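Alpha-glucosidase (Bacteroides thetaiotaomicron, PDB 5XFM) probably hydrolyses terminal beta-L-arabinopyranosides and alpha-galactosides, as a bifunctional glycoside hydrolase of family 97. Local coordinates at residues Trp554-Val568 against Ala571-Ala585. The protein carries 1 engineered substitution. Sequence-based numbering, arbitrary orientation.
Sequences WDETRFVDGYPGKYV and ARRQGDTWYLAAVNA
W554 and R572 meet on the buried, tightly packed face of an antiparallel three-stranded beta meander, formed by strands 556-563, 567-574 and 577-584 in the C-terminal domain of this family 97 enzyme. The meander illustrates how one sheet can pack an arginine against an indole on one face and join two arginines through one carboxylate on the other. R572 lies across W554 at about a right angle: its CD sits over the five-membered ring, 3.6 Å from the centroid, in a CH-pi contact, and the guanidinium beyond makes a longer cation-pi contact. With chi1 at -75°, CG is anti to the carbonyl carbon, and the chain runs on over the indole and beside T557 until NH1 bonds to the carbonyls of V520 and L521. The W554 edge meets the Y579 face, CZ3 to CD1 3.9 Å, completing a T-shaped pair. Farther along, V568 CG1 packs 3.6 Å from V583 CG2, next to helix 512-521.

The other face, bearing E556, R558 and R573, is polar and partly open to solvent. E556 OE1 takes R573 NE on its anti side at 3.1 Å, while OE2 takes R558 NH1 on its syn side, so one carboxylate links two arginines; W578 crosses R558 at about a right angle and sets CZ2 over one face of its guanidinium, toward the rim. R573 NH1 donates in the guanidinium plane to G575 O, 2.7 Å away. A lysine in place of R573 would probably leave E556 OE1 or the G575 carbonyl without its mate, since it lacks the flat group that reaches both at once. At the end of the sheet, D555 and E556 form a classic beta bulge opposite R573, whose carbonyl accepts D555 N. Just beyond, at the type II' turn of Q574 to T577, D555 OD2 receives G575 N at 2.8 Å, nearly along its C-O axis.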
ATOM      1  N   TRP A 554      -7.564   4.582  12.329  1.00 22.88           N
ATOM      2  CA  TRP A 554      -7.916   3.434  13.152  1.00 25.66           C
ATOM      3  C   TRP A 554      -6.959   3.187  14.309  1.00 23.91           C
ATOM      4  O   TRP A 554      -5.781   3.525  14.244  1.00 21.44           O
ATOM      5  CB  TRP A 554      -7.989   2.185  12.275  1.00 23.73           C
ATOM      6  CG  TRP A 554      -8.794   2.398  11.027  1.00 26.94           C
ATOM      7  CD1 TRP A 554      -8.311   2.599   9.767  1.00 26.42           C
ATOM      8  CD2 TRP A 554     -10.222   2.444  10.921  1.00 28.02           C
ATOM      9  NE1 TRP A 554      -9.347   2.758   8.882  1.00 27.86           N
ATOM     10  CE2 TRP A 554     -10.532   2.667   9.563  1.00 26.22           C
ATOM     11  CE3 TRP A 554     -11.268   2.313  11.840  1.00 27.24           C
ATOM     12  CZ2 TRP A 554     -11.845   2.765   9.101  1.00 27.94           C
ATOM     13  CZ3 TRP A 554     -12.575   2.407  11.377  1.00 33.72           C
ATOM     14  CH2 TRP A 554     -12.849   2.629  10.019  1.00 28.54           C
ATOM     15  N   ASP A 555      -7.485   2.605  15.378  1.00 25.48           N
ATOM     16  CA  ASP A 555      -6.668   2.225  16.518  1.00 30.50           C
ATOM     17  C   ASP A 555      -6.263   0.755  16.466  1.00 29.08           C
ATOM     18  O   ASP A 555      -5.262   0.362  17.064  1.00 28.96           O
ATOM     19  CB  ASP A 555      -7.404   2.522  17.827  1.00 29.98           C
ATOM     20  CG  ASP A 555      -7.431   3.998  18.147  1.00 32.52           C
ATOM     21  OD1 ASP A 555      -6.341   4.610  18.168  1.00 32.12           O
ATOM     22  OD2 ASP A 555      -8.530   4.546  18.380  1.00 36.73           O
ATOM     23  N   GLU A 556      -7.030  -0.047  15.735  1.00 25.97           N
ATOM     24  CA  GLU A 556      -6.828  -1.494  15.717  1.00 28.87           C
ATOM     25  C   GLU A 556      -7.581  -2.154  14.557  1.00 33.08           C
ATOM     26  O   GLU A 556      -8.647  -1.686  14.143  1.00 29.68           O
ATOM     27  CB  GLU A 556      -7.272  -2.106  17.048  1.00 34.94           C
ATOM     28  CG  GLU A 556      -6.922  -3.579  17.224  1.00 31.93           C
ATOM     29  CD  GLU A 556      -7.549  -4.176  18.470  1.00 35.63           C
ATOM     30  OE1 GLU A 556      -8.060  -3.402  19.312  1.00 30.35           O
ATOM     31  OE2 GLU A 556      -7.541  -5.421  18.597  1.00 42.28           O
ATOM     32  N   THR A 557      -7.011  -3.231  14.025  1.00 29.72           N
ATOM     33  CA  THR A 557      -7.630  -3.962  12.929  1.00 30.42           C
ATOM     34  C   THR A 557      -7.573  -5.455  13.217  1.00 28.02           C
ATOM     35  O   THR A 557      -6.511  -5.996  13.525  1.00 29.63           O
ATOM     36  CB  THR A 557      -6.934  -3.670  11.583  1.00 27.80           C
ATOM     37  OG1 THR A 557      -7.132  -2.294  11.230  1.00 27.78           O
ATOM     38  CG2 THR A 557      -7.497  -4.558  10.475  1.00 26.04           C
ATOM     39  N   ARG A 558      -8.711  -6.128  13.109  1.00 28.09           N
ATOM     40  CA  ARG A 558      -8.747  -7.560  13.356  1.00 28.99           C
ATOM     41  C   ARG A 558      -9.350  -8.292  12.159  1.00 34.63           C
ATOM     42  O   ARG A 558     -10.444  -7.957  11.687  1.00 31.70           O
ATOM     43  CB  ARG A 558      -9.516  -7.862  14.646  1.00 32.83           C
ATOM     44  CG  ARG A 558      -8.851  -7.254  15.886  1.00 42.16           C
ATOM     45  CD  ARG A 558      -8.684  -8.240  17.040  1.00 42.44           C
ATOM     46  NE  ARG A 558      -9.917  -8.499  17.778  1.00 42.86           N
ATOM     47  CZ  ARG A 558     -10.258  -7.883  18.908  1.00 44.82           C
ATOM     48  NH1 ARG A 558      -9.469  -6.953  19.430  1.00 36.36           N
ATOM     49  NH2 ARG A 558     -11.396  -8.191  19.516  1.00 44.89           N
ATOM     50  N   PHE A 559      -8.613  -9.282  11.660  1.00 31.24           N
ATOM     51  CA  PHE A 559      -9.103 -10.146  10.594  1.00 31.51           C
ATOM     52  C   PHE A 559     -10.081 -11.156  11.167  1.00 31.81           C
ATOM     53  O   PHE A 559      -9.770 -11.870  12.119  1.00 36.92           O
ATOM     54  CB  PHE A 559      -7.938 -10.845   9.887  1.00 31.10           C
ATOM     55  CG  PHE A 559      -8.363 -11.835   8.835  1.00 30.37           C
ATOM     56  CD1 PHE A 559      -8.952 -11.401   7.655  1.00 27.15           C
ATOM     57  CD2 PHE A 559      -8.144 -13.196   9.011  1.00 28.69           C
ATOM     58  CE1 PHE A 559      -9.338 -12.311   6.677  1.00 30.32           C
ATOM     59  CE2 PHE A 559      -8.525 -14.113   8.037  1.00 23.89           C
ATOM     60  CZ  PHE A 559      -9.124 -13.669   6.868  1.00 30.16           C
ATOM     61  N   VAL A 560     -11.276 -11.192  10.592  1.00 31.33           N
ATOM     62  CA  VAL A 560     -12.338 -12.063  11.074  1.00 33.65           C
ATOM     63  C   VAL A 560     -12.466 -13.304  10.204  1.00 34.01           C
ATOM     64  O   VAL A 560     -12.449 -14.426  10.706  1.00 35.07           O
ATOM     65  CB  VAL A 560     -13.688 -11.322  11.104  1.00 32.86           C
ATOM     66  CG1 VAL A 560     -14.763 -12.201  11.716  1.00 35.55           C
ATOM     67  CG2 VAL A 560     -13.556 -10.015  11.874  1.00 29.65           C
ATOM     68  N   ASP A 561     -12.589 -13.103   8.895  1.00 38.35           N
ATOM     69  CA  ASP A 561     -12.686 -14.234   7.976  1.00 36.29           C
ATOM     70  C   ASP A 561     -12.424 -13.780   6.552  1.00 35.63           C
ATOM     71  O   ASP A 561     -12.378 -12.585   6.286  1.00 33.19           O
ATOM     72  CB  ASP A 561     -14.064 -14.900   8.070  1.00 37.39           C
ATOM     73  CG  ASP A 561     -14.092 -16.274   7.423  1.00 41.99           C
ATOM     74  OD1 ASP A 561     -13.029 -16.932   7.380  1.00 38.88           O
ATOM     75  OD2 ASP A 561     -15.173 -16.694   6.955  1.00 51.68           O
ATOM     76  N   GLY A 562     -12.239 -14.727   5.636  1.00 31.63           N
ATOM     77  CA  GLY A 562     -12.072 -14.377   4.239  1.00 32.15           C
ATOM     78  C   GLY A 562     -11.151 -15.264   3.424  1.00 26.58           C
ATOM     79  O   GLY A 562     -10.467 -16.149   3.942  1.00 26.85           O
ATOM     80  N   TYR A 563     -11.155 -15.012   2.121  1.00 27.34           N
ATOM     81  CA  TYR A 563     -10.246 -15.647   1.179  1.00 23.39           C
ATOM     82  C   TYR A 563     -10.050 -14.666   0.030  1.00 29.15           C
ATOM     83  O   TYR A 563     -11.033 -14.120  -0.503  1.00 28.42           O
ATOM     84  CB  TYR A 563     -10.806 -16.985   0.683  1.00 24.89           C
ATOM     85  CG  TYR A 563      -9.807 -17.847  -0.055  1.00 24.31           C
ATOM     86  CD1 TYR A 563      -9.085 -18.824   0.612  1.00 23.37           C
ATOM     87  CD2 TYR A 563      -9.586 -17.687  -1.415  1.00 20.91           C
ATOM     88  CE1 TYR A 563      -8.169 -19.615  -0.051  1.00 22.38           C
ATOM     89  CE2 TYR A 563      -8.673 -18.473  -2.087  1.00 23.38           C
ATOM     90  CZ  TYR A 563      -7.968 -19.437  -1.396  1.00 23.57           C
ATOM     91  OH  TYR A 563      -7.057 -20.228  -2.053  1.00 25.67           O
ATOM     92  N   PRO A 564      -8.783 -14.435  -0.350  1.00 30.86           N
ATOM     93  CA  PRO A 564      -8.381 -13.416  -1.325  1.00 28.55           C
ATOM     94  C   PRO A 564      -9.066 -13.584  -2.672  1.00 27.77           C
ATOM     95  O   PRO A 564      -8.918 -14.628  -3.315  1.00 22.41           O
ATOM     96  CB  PRO A 564      -6.869 -13.634  -1.460  1.00 21.12           C
ATOM     97  CG  PRO A 564      -6.469 -14.284  -0.195  1.00 24.82           C
ATOM     98  CD  PRO A 564      -7.623 -15.173   0.170  1.00 27.74           C
ATOM     99  N   GLY A 565      -9.795 -12.551  -3.087  1.00 26.84           N
ATOM    100  CA  GLY A 565     -10.489 -12.538  -4.361  1.00 23.03           C
ATOM    101  C   GLY A 565     -11.891 -13.117  -4.305  1.00 24.18           C
ATOM    102  O   GLY A 565     -12.670 -12.965  -5.248  1.00 28.61           O
ATOM    103  N   LYS A 566     -12.237 -13.735  -3.182  1.00 24.81           N
ATOM    104  CA  LYS A 566     -13.528 -14.404  -3.050  1.00 22.47           C
ATOM    105  C   LYS A 566     -14.417 -13.668  -2.057  1.00 28.50           C
ATOM    106  O   LYS A 566     -15.543 -13.281  -2.386  1.00 27.18           O
ATOM    107  CB  LYS A 566     -13.325 -15.857  -2.631  1.00 24.19           C
ATOM    108  CG  LYS A 566     -12.860 -16.742  -3.784  1.00 26.43           C
ATOM    109  CD  LYS A 566     -12.481 -18.134  -3.314  1.00 36.28           C
ATOM    110  CE  LYS A 566     -12.245 -19.069  -4.491  1.00 43.17           C
ATOM    111  NZ  LYS A 566     -10.797 -19.277  -4.768  1.00 48.56           N
ATOM    112  N   TYR A 567     -13.915 -13.452  -0.845  1.00 28.20           N
ATOM    113  CA  TYR A 567     -14.698 -12.698   0.133  1.00 27.12           C
ATOM    114  C   TYR A 567     -13.804 -12.171   1.235  1.00 23.69           C
ATOM    115  O   TYR A 567     -12.706 -12.676   1.439  1.00 24.89           O
ATOM    116  CB  TYR A 567     -15.829 -13.559   0.711  1.00 26.80           C
ATOM    117  CG  TYR A 567     -15.402 -14.637   1.685  1.00 27.18           C
ATOM    118  CD1 TYR A 567     -14.831 -15.822   1.236  1.00 27.84           C
ATOM    119  CD2 TYR A 567     -15.608 -14.485   3.051  1.00 28.49           C
ATOM    120  CE1 TYR A 567     -14.453 -16.816   2.125  1.00 28.15           C
ATOM    121  CE2 TYR A 567     -15.243 -15.473   3.945  1.00 31.50           C
ATOM    122  CZ  TYR A 567     -14.660 -16.635   3.477  1.00 32.94           C
ATOM    123  OH  TYR A 567     -14.288 -17.619   4.362  1.00 33.63           O
ATOM    124  N   VAL A 568     -14.251 -11.130   1.927  1.00 24.92           N
ATOM    125  CA  VAL A 568     -13.430 -10.591   3.007  1.00 29.51           C
ATOM    126  C   VAL A 568     -14.277 -10.021   4.139  1.00 26.65           C
ATOM    127  O   VAL A 568     -15.279  -9.339   3.911  1.00 22.63           O
ATOM    128  CB  VAL A 568     -12.436  -9.508   2.488  1.00 21.86           C
ATOM    129  CG1 VAL A 568     -13.163  -8.327   1.889  1.00 15.50           C
ATOM    130  CG2 VAL A 568     -11.506  -9.053   3.607  1.00 28.85           C
ATOM    131  N   ALA A 571     -12.743  -6.411  10.991  1.00 29.45           N
ATOM    132  CA  ALA A 571     -13.203  -5.412  11.942  1.00 29.19           C
ATOM    133  C   ALA A 571     -12.101  -4.415  12.273  1.00 32.34           C
ATOM    134  O   ALA A 571     -10.951  -4.794  12.509  1.00 30.65           O
ATOM    135  CB  ALA A 571     -13.710  -6.077  13.209  1.00 30.39           C
ATOM    136  N   ARG A 572     -12.474  -3.138  12.283  1.00 32.58           N
ATOM    137  CA  ARG A 572     -11.571  -2.042  12.613  1.00 31.73           C
ATOM    138  C   ARG A 572     -12.159  -1.193  13.734  1.00 32.38           C
ATOM    139  O   ARG A 572     -13.358  -0.912  13.749  1.00 30.26           O
ATOM    140  CB  ARG A 572     -11.297  -1.171  11.381  1.00 33.46           C
ATOM    141  CG  ARG A 572     -10.344  -1.787  10.376  1.00 30.70           C
ATOM    142  CD  ARG A 572     -10.104  -0.875   9.174  1.00 28.13           C
ATOM    143  NE  ARG A 572      -8.752  -1.054   8.650  1.00 35.20           N
ATOM    144  CZ  ARG A 572      -8.458  -1.591   7.471  1.00 25.18           C
ATOM    145  NH1 ARG A 572      -9.420  -2.028   6.676  1.00 32.14           N
ATOM    146  NH2 ARG A 572      -7.194  -1.710   7.098  1.00 38.02           N
ATOM    147  N   ARG A 573     -11.307  -0.793  14.670  1.00 29.80           N
ATOM    148  CA  ARG A 573     -11.735  -0.018  15.826  1.00 31.67           C
ATOM    149  C   ARG A 573     -11.260   1.425  15.747  1.00 32.75           C
ATOM    150  O   ARG A 573     -10.125   1.688  15.344  1.00 30.36           O
ATOM    151  CB  ARG A 573     -11.222  -0.660  17.124  1.00 31.48           C
ATOM    152  CG  ARG A 573     -11.539   0.135  18.388  1.00 32.00           C
ATOM    153  CD  ARG A 573     -11.137  -0.619  19.649  1.00 31.67           C
ATOM    154  NE  ARG A 573      -9.696  -0.832  19.753  1.00 32.47           N
ATOM    155  CZ  ARG A 573      -8.840   0.056  20.254  1.00 33.53           C
ATOM    156  NH1 ARG A 573      -9.281   1.217  20.717  1.00 31.04           N
ATOM    157  NH2 ARG A 573      -7.543  -0.223  20.310  1.00 28.92           N
ATOM    158  N   GLN A 574     -12.150   2.359  16.077  1.00 34.41           N
ATOM    159  CA  GLN A 574     -11.736   3.737  16.324  1.00 31.07           C
ATOM    160  C   GLN A 574     -12.252   4.170  17.685  1.00 37.49           C
ATOM    161  O   GLN A 574     -13.469   4.205  17.915  1.00 33.85           O
ATOM    162  CB  GLN A 574     -12.245   4.718  15.278  1.00 34.19           C
ATOM    163  CG  GLN A 574     -11.864   6.148  15.665  1.00 39.49           C
ATOM    164  CD  GLN A 574     -12.387   7.182  14.704  1.00 48.58           C
ATOM    165  OE1 GLN A 574     -13.586   7.452  14.675  1.00 54.78           O
ATOM    166  NE2 GLN A 574     -11.500   7.748  13.887  1.00 51.16           N
ATOM    167  N   GLY A 575     -11.331   4.505  18.581  1.00 36.09           N
ATOM    168  CA  GLY A 575     -11.695   4.795  19.949  1.00 27.90           C
ATOM    169  C   GLY A 575     -12.314   3.565  20.569  1.00 32.58           C
ATOM    170  O   GLY A 575     -11.684   2.514  20.653  1.00 29.93           O
ATOM    171  N   ASP A 576     -13.574   3.681  20.963  1.00 38.86           N
ATOM    172  CA  ASP A 576     -14.269   2.565  21.576  1.00 37.75           C
ATOM    173  C   ASP A 576     -15.284   1.959  20.607  1.00 41.52           C
ATOM    174  O   ASP A 576     -15.987   1.007  20.950  1.00 47.90           O
ATOM    175  CB  ASP A 576     -14.967   3.041  22.851  1.00 43.98           C
ATOM    176  CG  ASP A 576     -14.058   3.002  24.063  1.00 48.54           C
ATOM    177  OD1 ASP A 576     -13.179   2.120  24.125  1.00 44.83           O
ATOM    178  OD2 ASP A 576     -14.205   3.879  24.941  1.00 61.40           O
ATOM    179  N   THR A 577     -15.336   2.494  19.389  1.00 34.47           N
ATOM    180  CA  THR A 577     -16.318   2.044  18.400  1.00 35.78           C
ATOM    181  C   THR A 577     -15.770   0.998  17.433  1.00 33.20           C
ATOM    182  O   THR A 577     -14.761   1.233  16.757  1.00 35.32           O
ATOM    183  CB  THR A 577     -16.855   3.221  17.565  1.00 31.50           C
ATOM    184  OG1 THR A 577     -17.130   4.333  18.421  1.00 32.69           O
ATOM    185  CG2 THR A 577     -18.124   2.813  16.837  1.00 35.42           C
ATOM    186  N   TRP A 578     -16.457  -0.136  17.341  1.00 27.86           N
ATOM    187  CA  TRP A 578     -16.058  -1.190  16.411  1.00 30.25           C
ATOM    188  C   TRP A 578     -16.909  -1.198  15.148  1.00 36.56           C
ATOM    189  O   TRP A 578     -18.143  -1.070  15.199  1.00 33.50           O
ATOM    190  CB  TRP A 578     -16.121  -2.571  17.078  1.00 33.67           C
ATOM    191  CG  TRP A 578     -14.880  -2.937  17.848  1.00 34.38           C
ATOM    192  CD1 TRP A 578     -14.698  -2.863  19.199  1.00 39.24           C
ATOM    193  CD2 TRP A 578     -13.646  -3.434  17.305  1.00 33.17           C
ATOM    194  NE1 TRP A 578     -13.428  -3.282  19.531  1.00 34.39           N
ATOM    195  CE2 TRP A 578     -12.764  -3.636  18.386  1.00 35.32           C
ATOM    196  CE3 TRP A 578     -13.203  -3.723  16.011  1.00 30.62           C
ATOM    197  CZ2 TRP A 578     -11.469  -4.118  18.211  1.00 36.14           C
ATOM    198  CZ3 TRP A 578     -11.918  -4.197  15.840  1.00 32.37           C
ATOM    199  CH2 TRP A 578     -11.066  -4.393  16.934  1.00 37.78           C
ATOM    200  N   TYR A 579     -16.214  -1.331  14.018  1.00 35.12           N
ATOM    201  CA  TYR A 579     -16.818  -1.426  12.696  1.00 33.68           C
ATOM    202  C   TYR A 579     -16.452  -2.756  12.035  1.00 35.57           C
ATOM    203  O   TYR A 579     -15.291  -2.989  11.712  1.00 38.10           O
ATOM    204  CB  TYR A 579     -16.346  -0.277  11.798  1.00 31.53           C
ATOM    205  CG  TYR A 579     -16.651   1.130  12.281  1.00 30.71           C
ATOM    206  CD1 TYR A 579     -15.936   1.704  13.325  1.00 30.57           C
ATOM    207  CD2 TYR A 579     -17.622   1.903  11.650  1.00 34.26           C
ATOM    208  CE1 TYR A 579     -16.203   2.998  13.752  1.00 32.83           C
ATOM    209  CE2 TYR A 579     -17.895   3.194  12.069  1.00 29.43           C
ATOM    210  CZ  TYR A 579     -17.184   3.735  13.119  1.00 32.91           C
ATOM    211  OH  TYR A 579     -17.454   5.016  13.533  1.00 38.02           O
ATOM    212  N   LEU A 580     -17.431  -3.626  11.819  1.00 33.34           N
ATOM    213  CA  LEU A 580     -17.185  -4.839  11.050  1.00 33.06           C
ATOM    214  C   LEU A 580     -17.718  -4.670   9.629  1.00 32.47           C
ATOM    215  O   LEU A 580     -18.843  -4.225   9.419  1.00 28.31           O
ATOM    216  CB  LEU A 580     -17.815  -6.064  11.715  1.00 31.53           C
ATOM    217  CG  LEU A 580     -17.493  -7.371  10.985  1.00 30.44           C
ATOM    218  CD1 LEU A 580     -17.045  -8.433  11.959  1.00 36.57           C
ATOM    219  CD2 LEU A 580     -18.689  -7.858  10.187  1.00 34.21           C
ATOM    220  N   ALA A 581     -16.890  -5.015   8.653  1.00 34.03           N
ATOM    221  CA  ALA A 581     -17.277  -4.893   7.260  1.00 28.04           C
ATOM    222  C   ALA A 581     -16.972  -6.187   6.528  1.00 27.72           C
ATOM    223  O   ALA A 581     -15.919  -6.805   6.740  1.00 22.26           O
ATOM    224  CB  ALA A 581     -16.565  -3.724   6.606  1.00 30.04           C
ATOM    225  N   ALA A 582     -17.913  -6.609   5.690  1.00 26.03           N
ATOM    226  CA  ALA A 582     -17.715  -7.817   4.899  1.00 27.65           C
ATOM    227  C   ALA A 582     -18.280  -7.653   3.503  1.00 28.30           C
ATOM    228  O   ALA A 582     -19.320  -7.022   3.328  1.00 32.64           O
ATOM    229  CB  ALA A 582     -18.346  -9.019   5.590  1.00 28.94           C
ATOM    230  N   VAL A 583     -17.584  -8.192   2.504  1.00 25.91           N
ATOM    231  CA  VAL A 583     -18.149  -8.259   1.155  1.00 23.70           C
ATOM    232  C   VAL A 583     -17.893  -9.607   0.488  1.00 24.19           C
ATOM    233  O   VAL A 583     -16.949 -10.343   0.850  1.00 24.78           O
ATOM    234  CB  VAL A 583     -17.600  -7.154   0.215  1.00 26.53           C
ATOM    235  CG1 VAL A 583     -17.941  -5.758   0.732  1.00 24.93           C
ATOM    236  CG2 VAL A 583     -16.102  -7.327  -0.002  1.00 23.86           C
ATOM    237  N   ASN A 584     -18.736  -9.905  -0.501  1.00 20.83           N
ATOM    238  CA  ASN A 584     -18.700 -11.186  -1.206  1.00 24.01           C
ATOM    239  C   ASN A 584     -18.526 -11.044  -2.721  1.00 23.28           C
ATOM    240  O   ASN A 584     -19.383 -10.475  -3.405  1.00 25.30           O
ATOM    241  CB  ASN A 584     -19.980 -11.975  -0.906  1.00 24.57           C
ATOM    242  CG  ASN A 584     -20.081 -13.268  -1.708  1.00 30.97           C
ATOM    243  OD1 ASN A 584     -19.073 -13.865  -2.100  1.00 30.60           O
ATOM    244  ND2 ASN A 584     -21.312 -13.707  -1.954  1.00 30.26           N
ATOM    245  N   ALA A 585     -17.436 -11.598  -3.245  1.00 23.95           N
ATOM    246  CA  ALA A 585     -17.176 -11.556  -4.682  1.00 27.44           C
ATOM    247  C   ALA A 585     -17.520 -12.876  -5.361  1.00 29.47           C
ATOM    248  O   ALA A 585     -17.288 -13.037  -6.560  1.00 30.11           O
ATOM    249  CB  ALA A 585     -15.720 -11.198  -4.954  1.00 22.07           C
TER